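Local coordinates for TATA-binding protein (Sulfolobus acidocaldarius, PDB 1MP9) that binds the TATA box promoter element near the start of transcription and helps activate archaeal genes transcribed by RNA polymerase, at the interface of chains A and B. Residues are numbered along the deposited sequence; one frame, centred on the assembly and turned at random. Chains: chain A/B, TATA-binding protein.

The interface of chains A and B. Residues chain A 47-48, 62; chain B 123, 126-127.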
loop_
_atom_site.group_PDB
_atom_site.type_symbol
_atom_site.label_atom_id
_atom_site.label_comp_id
_atom_site.label_asym_id
_atom_site.label_seq_id
_atom_site.Cartn_x
_atom_site.Cartn_y
_atom_site.Cartn_z
ATOM N N PHE A 47 -19.376 19.217 0.044
ATOM C CA PHE A 47 -19.363 17.824 -0.367
ATOM C C PHE A 47 -20.622 17.572 -1.181
ATOM O O PHE A 47 -21.696 17.997 -0.783
ATOM C CB PHE A 47 -19.330 16.921 0.860
ATOM C CG PHE A 47 -19.128 15.470 0.528
ATOM C CD1 PHE A 47 -17.893 15.019 0.080
ATOM C CD2 PHE A 47 -20.175 14.566 0.637
ATOM C CE1 PHE A 47 -17.698 13.681 -0.258
ATOM C CE2 PHE A 47 -19.994 13.231 0.305
ATOM C CZ PHE A 47 -18.746 12.789 -0.145
ATOM N N PRO A 48 -20.505 16.862 -2.326
ATOM C CA PRO A 48 -21.649 16.568 -3.214
ATOM C C PRO A 48 -22.758 15.699 -2.682
ATOM O O PRO A 48 -23.874 15.714 -3.232
ATOM C CB PRO A 48 -21.010 15.963 -4.455
ATOM C CG PRO A 48 -19.736 15.334 -3.932
ATOM C CD PRO A 48 -19.268 16.191 -2.778
ATOM N N LEU A 62 -23.523 8.125 2.701
ATOM C CA LEU A 62 -23.375 9.327 1.865
ATOM C C LEU A 62 -24.338 9.093 0.710
ATOM O O LEU A 62 -24.196 8.100 -0.018
ATOM C CB LEU A 62 -21.938 9.448 1.348
ATOM C CG LEU A 62 -20.880 9.367 2.458
ATOM C CD1 LEU A 62 -19.504 9.362 1.857
ATOM C CD2 LEU A 62 -21.027 10.580 3.407
ATOM N N LYS B 123 -12.540 13.583 2.618
ATOM C CA LYS B 123 -13.290 13.865 1.403
ATOM C C LYS B 123 -12.739 13.079 0.222
ATOM O O LYS B 123 -13.508 12.535 -0.558
ATOM C CB LYS B 123 -13.273 15.356 1.093
ATOM C CG LYS B 123 -14.093 15.796 -0.132
ATOM C CD LYS B 123 -13.979 17.314 -0.271
ATOM C CE LYS B 123 -14.957 17.896 -1.289
ATOM N NZ LYS B 123 -14.873 19.414 -1.330
ATOM N N PHE B 126 -13.885 9.306 -0.123
ATOM C CA PHE B 126 -15.122 8.912 -0.753
ATOM C C PHE B 126 -15.320 9.429 -2.171
ATOM O O PHE B 126 -16.304 9.103 -2.823
ATOM C CB PHE B 126 -16.301 9.280 0.144
ATOM C CG PHE B 126 -16.277 8.576 1.462
ATOM C CD1 PHE B 126 -16.040 9.284 2.641
ATOM C CD2 PHE B 126 -16.396 7.198 1.519
ATOM C CE1 PHE B 126 -15.910 8.617 3.878
ATOM C CE2 PHE B 126 -16.268 6.513 2.743
ATOM C CZ PHE B 126 -16.022 7.228 3.928
ATOM N N LEU B 127 -14.388 10.225 -2.673
ATOM C CA LEU B 127 -14.543 10.709 -4.025
ATOM C C LEU B 127 -13.573 10.037 -5.009
ATOM O O LEU B 127 -13.779 10.066 -6.227
ATOM C CB LEU B 127 -14.407 12.235 -4.049
ATOM C CG LEU B 127 -15.478 12.969 -3.217
ATOM C CD1 LEU B 127 -15.257 14.477 -3.291
ATOM C CD2 LEU B 127 -16.874 12.602 -3.722
#
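A:Leu62 sets its CD1 methyl over one face of the B:Phe126 ring, 3.8 Å from the ring centroid, in a CH-pi contact. The methyl sits toward the rim near the root of the ring, with CD1 3.3 Å from B:Phe126 CG, and it also touches B:Phe126 CB; the two side chains cross at about a right angle. Beside this pair the A:Phe47 ring presents the CD1-CE1 side of its rim to the helix of chain B. Its CE1 lies 3.7 Å from the B:Leu127 methyl CD2 and also meets CG and CD1, so the branched end of the leucine gathers around CE1, with CD2 also reaching CZ. Next along the rim, A:Phe47 CD1 is 3.9 Å from B:Lys123 CG, which approaches the ring edge in plane. The lysine contributes aliphatic carbon here, its chain running extended past the ring in the opposite direction. A:Pro48 meets B:Leu127 tip to tip, CG to CD2 at 4.0 Å, so that this methyl bridges proline and phenylalanine.

A:Phe47 CG stands anti to the backbone N (chi1 -172°), which swings the ring out toward the helix, and A:Pro48 CD lies 3.3 Å above the ring plane, backing one face near the rim. An alanine in place of A:Phe47 would probably open a gap beside A:Pro48 and leave B:Leu127 and the B:Lys123 methylene without their aromatic partner. A:Leu62 is held by strand 59-63, whereas A:Phe47 and A:Pro48 belong to a loop; all three chain B residues come from helix 121-127, in the second of the protein's two repeats. The contacts across are carbon to carbon, with no N or O of one chain within bonding reach of the other; the patch hides 172 Å² in all and recurs with the chains exchanged. In the deposited assembly it helps hold two TBP copies together about a two-fold axis; the structure alone does not show whether this pairing forms outside the crystal.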